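Local coordinates for hemolysin (Xylella fastidiosa, PDB 2OAI), which forms the transporter-associated CorC_HlyC domain of a membrane hemolysin, binds calcium ions, and may help the whole protein bind flavin adenine dinucleotide, at residues A10-V13 / S19-I22; L26-L31 / A51-S56. All blocks are in the same frame, centred on the assembly; numbering follows the deposited sequence. Where two conformers were deposited one is given.

Contact 1. Residues A10-V13 / S19-I22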
ATOM      1  N   ALA A  10      -0.880  13.170   3.503  1.00 62.18           N
ATOM      2  CA  ALA A  10      -2.003  12.699   4.338  1.00 60.44           C
ATOM      3  C   ALA A  10      -1.584  11.468   5.149  1.00 58.95           C
ATOM      4  O   ALA A  10      -0.902  10.585   4.603  1.00 59.85           O
ATOM      5  CB  ALA A  10      -3.182  12.336   3.443  1.00 60.76           C
ATOM      6  N   LEU A  11      -1.983  11.392   6.422  1.00 56.19           N
ATOM      7  CA  LEU A  11      -1.587  10.265   7.255  1.00 54.24           C
ATOM      8  C   LEU A  11      -2.547   9.092   7.086  1.00 53.94           C
ATOM      9  O   LEU A  11      -2.199   7.960   7.401  1.00 51.36           O
ATOM     10  CB  LEU A  11      -1.528  10.654   8.729  1.00 54.34           C
ATOM     11  CG  LEU A  11      -0.146  10.891   9.401  1.00 54.84           C
ATOM     12  CD1 LEU A  11       0.957  11.314   8.464  1.00 53.96           C
ATOM     13  CD2 LEU A  11      -0.246  11.801  10.621  1.00 55.14           C
HETATM   14  N   MSE A  12      -3.757   9.386   6.624  1.00 53.05           N
HETATM   15  CA  MSE A  12      -4.786   8.359   6.507  1.00 57.28           C
HETATM   16  C   MSE A  12      -5.704   8.671   5.349  1.00 53.13           C
HETATM   17  O   MSE A  12      -6.133   9.818   5.190  1.00 52.96           O
HETATM   18  CB  MSE A  12      -5.612   8.346   7.772  1.00 55.88           C
HETATM   19  CG  MSE A  12      -6.089   7.013   8.076  1.00 64.21           C
HETATM   20 SE   MSE A  12      -7.316   7.238   9.519  0.80 75.08          SE
HETATM   21  CE  MSE A  12      -8.903   7.364   8.374  1.00 73.87           C
ATOM     22  N   VAL A  13      -6.000   7.672   4.526  1.00 50.07           N
ATOM     23  CA  VAL A  13      -6.923   7.884   3.429  1.00 48.91           C
ATOM     24  C   VAL A  13      -7.880   6.703   3.336  1.00 47.49           C
ATOM     25  O   VAL A  13      -7.536   5.599   3.734  1.00 47.72           O
ATOM     26  CB  VAL A  13      -6.229   8.074   2.047  1.00 49.77           C
ATOM     27  CG1 VAL A  13      -5.083   9.158   2.106  1.00 48.87           C
ATOM     28  CG2 VAL A  13      -5.774   6.803   1.524  1.00 51.44           C
ATOM     29  N   SER A  19     -12.080   0.596   3.336  1.00 44.67           N
ATOM     30  CA  SER A  19     -10.856   0.247   4.082  1.00 44.78           C
ATOM     31  C   SER A  19      -9.934   1.473   4.142  1.00 45.19           C
ATOM     32  O   SER A  19     -10.168   2.456   3.444  1.00 44.79           O
ATOM     33  CB  SER A  19     -10.140  -0.994   3.475  1.00 45.94           C
ATOM     34  OG  SER A  19      -9.795  -0.794   2.109  1.00 45.26           O
ATOM     35  N   PHE A  20      -8.911   1.427   5.008  1.00 45.22           N
ATOM     36  CA  PHE A  20      -8.089   2.608   5.232  1.00 45.24           C
ATOM     37  C   PHE A  20      -6.667   2.279   4.896  1.00 45.73           C
ATOM     38  O   PHE A  20      -6.155   1.216   5.282  1.00 46.92           O
ATOM     39  CB  PHE A  20      -8.110   3.021   6.712  1.00 46.38           C
ATOM     40  CG  PHE A  20      -9.473   3.466   7.230  1.00 47.79           C
ATOM     41  CD1 PHE A  20     -10.233   4.398   6.540  1.00 51.06           C
ATOM     42  CD2 PHE A  20      -9.952   2.982   8.437  1.00 50.22           C
ATOM     43  CE1 PHE A  20     -11.482   4.813   7.043  1.00 50.55           C
ATOM     44  CE2 PHE A  20     -11.193   3.399   8.957  1.00 52.70           C
ATOM     45  CZ  PHE A  20     -11.956   4.300   8.262  1.00 51.33           C
ATOM     46  N   LEU A  21      -6.001   3.210   4.246  1.00 44.97           N
ATOM     47  CA  LEU A  21      -4.557   3.150   4.085  1.00 44.65           C
ATOM     48  C   LEU A  21      -3.943   4.189   5.032  1.00 45.84           C
ATOM     49  O   LEU A  21      -4.285   5.397   4.980  1.00 45.20           O
ATOM     50  CB  LEU A  21      -4.179   3.428   2.635  1.00 43.97           C
ATOM     51  CG  LEU A  21      -4.499   2.239   1.700  1.00 45.93           C
ATOM     52  CD1 LEU A  21      -4.513   2.672   0.205  1.00 45.87           C
ATOM     53  CD2 LEU A  21      -3.413   1.143   1.909  1.00 45.86           C
ATOM     54  N   ILE A  22      -3.049   3.712   5.910  1.00 46.23           N
ATOM     55  CA  ILE A  22      -2.601   4.520   7.057  1.00 46.26           C
ATOM     56  C   ILE A  22      -1.070   4.555   7.164  1.00 46.49           C
ATOM     57  O   ILE A  22      -0.403   3.539   6.994  1.00 47.33           O
ATOM     58  CB  ILE A  22      -3.195   4.003   8.371  1.00 46.28           C
ATOM     59  CG1 ILE A  22      -4.741   3.917   8.261  1.00 46.60           C
ATOM     60  CG2 ILE A  22      -2.761   4.932   9.552  1.00 47.04           C
ATOM     61  CD1 ILE A  22      -5.448   3.542   9.579  1.00 47.32           C
TER

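Contact 2. Residues L26-L31 / A51-S56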
ATOM      1  N   LEU A  26       1.190   6.974  12.456  1.00 46.97           N
ATOM      2  CA  LEU A  26      -0.044   7.428  13.113  1.00 47.86           C
ATOM      3  C   LEU A  26       0.007   7.011  14.599  1.00 48.22           C
ATOM      4  O   LEU A  26       0.241   5.835  14.880  1.00 48.73           O
ATOM      5  CB  LEU A  26      -1.291   6.837  12.430  1.00 47.52           C
ATOM      6  CG  LEU A  26      -2.618   7.405  12.978  1.00 50.02           C
ATOM      7  CD1 LEU A  26      -2.791   8.855  12.528  1.00 52.23           C
ATOM      8  CD2 LEU A  26      -3.792   6.544  12.576  1.00 50.86           C
ATOM      9  N   PRO A  27      -0.194   7.952  15.537  1.00 49.95           N
ATOM     10  CA  PRO A  27      -0.136   7.508  16.943  1.00 50.48           C
ATOM     11  C   PRO A  27      -1.273   6.524  17.258  1.00 51.11           C
ATOM     12  O   PRO A  27      -2.358   6.655  16.694  1.00 50.69           O
ATOM     13  CB  PRO A  27      -0.317   8.800  17.756  1.00 51.35           C
ATOM     14  CG  PRO A  27      -0.077   9.928  16.778  1.00 51.78           C
ATOM     15  CD  PRO A  27      -0.468   9.392  15.414  1.00 50.17           C
ATOM     16  N   ILE A  28      -1.024   5.560  18.153  1.00 51.18           N
ATOM     17  CA  ILE A  28      -2.033   4.548  18.530  1.00 51.92           C
ATOM     18  C   ILE A  28      -3.295   5.194  19.132  1.00 51.81           C
ATOM     19  O   ILE A  28      -4.408   4.715  18.917  1.00 51.45           O
ATOM     20  CB  ILE A  28      -1.433   3.487  19.511  1.00 52.42           C
ATOM     21  CG1 ILE A  28      -0.401   2.609  18.798  1.00 52.40           C
ATOM     22  CG2 ILE A  28      -2.537   2.626  20.203  1.00 53.52           C
ATOM     23  CD1 ILE A  28      -0.917   1.739  17.645  1.00 52.21           C
ATOM     24  N   GLU A  29      -3.128   6.293  19.859  1.00 52.47           N
ATOM     25  CA  GLU A  29      -4.275   6.990  20.445  1.00 54.11           C
ATOM     26  C   GLU A  29      -5.218   7.433  19.350  1.00 53.38           C
ATOM     27  O   GLU A  29      -6.439   7.290  19.463  1.00 52.89           O
ATOM     28  CB  GLU A  29      -3.840   8.234  21.197  1.00 55.27           C
ATOM     29  CG  GLU A  29      -3.033   7.984  22.416  1.00 60.63           C
ATOM     30  CD  GLU A  29      -2.990   9.217  23.295  1.00 66.85           C
ATOM     31  OE1 GLU A  29      -2.200  10.141  22.981  1.00 70.21           O
ATOM     32  OE2 GLU A  29      -3.758   9.267  24.285  1.00 69.24           O
ATOM     33  N   GLU A  30      -4.633   7.987  18.293  1.00 52.44           N
ATOM     34  CA  GLU A  30      -5.406   8.492  17.179  0.50 52.21           C
ATOM     35  C   GLU A  30      -5.994   7.338  16.378  1.00 51.90           C
ATOM     36  O   GLU A  30      -7.116   7.419  15.900  1.00 51.68           O
ATOM     37  CB  GLU A  30      -4.537   9.389  16.286  0.50 52.76           C
ATOM     38  CG  GLU A  30      -4.855  10.882  16.389  0.50 54.12           C
ATOM     39  CD  GLU A  30      -6.193  11.239  15.727  0.50 57.36           C
ATOM     40  OE1 GLU A  30      -6.731  10.414  14.950  0.50 58.74           O
ATOM     41  OE2 GLU A  30      -6.708  12.349  15.978  0.50 59.44           O
ATOM     42  N   LEU A  31      -5.232   6.261  16.237  1.00 50.64           N
ATOM     43  CA  LEU A  31      -5.725   5.057  15.580  1.00 50.38           C
ATOM     44  C   LEU A  31      -6.963   4.508  16.318  1.00 50.26           C
ATOM     45  O   LEU A  31      -7.964   4.149  15.683  1.00 48.68           O
ATOM     46  CB  LEU A  31      -4.620   3.999  15.507  1.00 49.77           C
ATOM     47  CG  LEU A  31      -4.965   2.694  14.776  1.00 51.63           C
ATOM     48  CD1 LEU A  31      -5.293   2.896  13.288  1.00 52.30           C
ATOM     49  CD2 LEU A  31      -3.842   1.650  14.951  1.00 53.00           C
ATOM     50  N   ALA A  51       3.302   1.754  13.313  1.00 47.57           N
ATOM     51  CA  ALA A  51       4.480   0.969  12.916  1.00 48.00           C
ATOM     52  C   ALA A  51       5.080   0.270  14.144  1.00 48.76           C
ATOM     53  O   ALA A  51       5.481  -0.896  14.081  1.00 48.25           O
ATOM     54  CB  ALA A  51       5.534   1.866  12.246  1.00 47.72           C
ATOM     55  N   GLY A  52       5.160   1.008  15.254  1.00 48.10           N
ATOM     56  CA  GLY A  52       5.691   0.479  16.518  1.00 50.02           C
ATOM     57  C   GLY A  52       4.913  -0.752  16.968  1.00 50.32           C
ATOM     58  O   GLY A  52       5.516  -1.741  17.415  1.00 49.61           O
HETATM   59  N   MSE A  53       3.589  -0.699  16.818  1.00 50.61           N
HETATM   60  CA  MSE A  53       2.752  -1.808  17.203  1.00 52.90           C
HETATM   61  C   MSE A  53       3.037  -3.029  16.330  1.00 51.22           C
HETATM   62  O   MSE A  53       3.071  -4.159  16.830  1.00 50.67           O
HETATM   63  CB  MSE A  53       1.278  -1.447  17.112  1.00 52.07           C
HETATM   64  CG  MSE A  53       0.435  -2.628  17.459  1.00 55.29           C
HETATM   65 SE   MSE A  53      -1.421  -2.189  17.812  0.80 61.80          SE
HETATM   66  CE  MSE A  53      -1.979  -1.850  16.142  1.00 49.67           C
ATOM     67  N   CYS A  54       3.238  -2.793  15.032  1.00 50.56           N
ATOM     68  CA  CYS A  54       3.630  -3.873  14.133  1.00 50.51           C
ATOM     69  C   CYS A  54       4.938  -4.547  14.543  1.00 50.86           C
ATOM     70  O   CYS A  54       5.013  -5.776  14.573  1.00 50.82           O
ATOM     71  CB  CYS A  54       3.740  -3.377  12.699  1.00 50.14           C
ATOM     72  SG  CYS A  54       2.141  -2.866  12.035  1.00 52.62           S
ATOM     73  N   ILE A  55       5.968  -3.749  14.835  1.00 50.76           N
ATOM     74  CA  ILE A  55       7.287  -4.309  15.171  1.00 51.67           C
ATOM     75  C   ILE A  55       7.153  -5.120  16.464  1.00 52.12           C
ATOM     76  O   ILE A  55       7.728  -6.207  16.598  1.00 52.61           O
ATOM     77  CB  ILE A  55       8.382  -3.182  15.311  1.00 51.65           C
ATOM     78  CG1 ILE A  55       8.637  -2.493  13.958  1.00 51.27           C
ATOM     79  CG2 ILE A  55       9.667  -3.731  15.974  1.00 52.79           C
ATOM     80  CD1 ILE A  55       9.338  -3.347  12.877  1.00 53.06           C
ATOM     81  N   SER A  56       6.366  -4.596  17.400  1.00 51.83           N
ATOM     82  CA  SER A  56       6.129  -5.255  18.667  1.00 53.02           C
ATOM     83  C   SER A  56       5.470  -6.625  18.443  1.00 52.52           C
ATOM     84  O   SER A  56       5.885  -7.618  19.038  1.00 51.61           O
ATOM     85  CB  SER A  56       5.266  -4.359  19.558  1.00 52.67           C
ATOM     86  OG  SER A  56       5.054  -4.948  20.817  1.00 55.01           O
TER

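Contact 1. Residues A10-V13 / S19-I22
Met12, built as selenomethionine, is extended about CB-CG (chi2 -171°) and bends at chi3 (94°), which carries its methyl group across to Phe20, whose CG is turned beside its own backbone N (chi1 -64°). The two residues lie on the strands of a beta hairpin, 12-14 and 20-22, at one side of the antiparallel sheet of this CorC_HlyC domain. Met12 CE rests over a face of the ring, 3.7 Å from Phe20 CD1 and displaced toward the rim. This is a CH-pi contact; SE stands farther off above the same face, 5.1 Å from the ring centroid of Phe20, in a looser Met-aromatic arrangement. Nearer the backbone, Met12 lies alongside Ile22, both side chains pointing the same way. They form a non-hydrogen-bonded pair of the hairpin, and Met12 CG comes within 3.4 Å of Ile22 CG1, closer than carbons usually pack. Helix 28-35 covers this face: Val34 touches Met12, Leu31 touches Ile22 and Leu35 touches Phe20.

The other face illustrates how side chains that alternate along a strand can serve two interfaces at once. Val13 and Leu21 make a hydrogen-bonded pair, and their side chains cross there, Val13 CG2 lying 3.9 Å from Leu21 CB. Val64 of the second subunit packs on both. Between the faces, two bonds join the strands: Val13 N to Leu21 O and Leu21 N to Val13 O, each 2.9 Å long. The acceptor Leu21 O also receives a CA-H...O contact from Met12 CA, at 3.4 Å.

Contact 2. Residues L26-L31 / A51-S56
Met53, a selenomethionine, meets Ile28 and Leu31 in a small, wholly apolar contact between helices 50-58 and 28-35. It shows how one long, flexible side chain can bridge two helices whose backbones stay well apart: the nearest CA atoms, those of Ile28 and Met53, are 8.1 Å from each other. With CG anti to the backbone N (chi1 178°), the Met53 chain extends from its helix and bends only at the last torsion (chi3 73°). Ile28 comes in at about a right angle to it and meets it through CD1. Ile28 CD1 sits 3.9 Å from Met53 CB and also touches SE and CE, so it lies against the side chain from base to tip. Leu31, one helical turn further on, also crosses Met53 at roughly a right angle and adds a lighter touch, with Leu31 CD2 4.1 Å from Met53 CE. All three residues are buried. Pro27 occupies the N-cap position of helix 28-35, placing Ile28 in its first turn. Beyond the pair of helices, Tyr47 packs on both Ile28 and Met53, while strand 67-70 lies against the contact through Trp70, which touches Leu31 and Met53, and Phe68, which touches Met53.

Overall arrangement
Contacts 1 and 2 follow one another along the chain, and their centres lie 13 Å apart. Helix 28-35, which comes directly after strand 20-22, connects them: Leu31, a partner of Met53 in contact 2, also packs against the hairpin of contact 1, with Leu31 CD1 3.8 Å from Ile22 CD1. Apolar contacts thus pass from Ile22 through Leu31 to Met53, from the hairpin to helix 50-58. The calcium sites of Asp79, Leu80, Asp81 and Asp86 lie nearer contact 1. The side chain of Leu11 is about 8 Å from a calcium ion, and that of Leu21 about 8 Å from the side chain of Asp79. Contact 2 lies away from the metal sites.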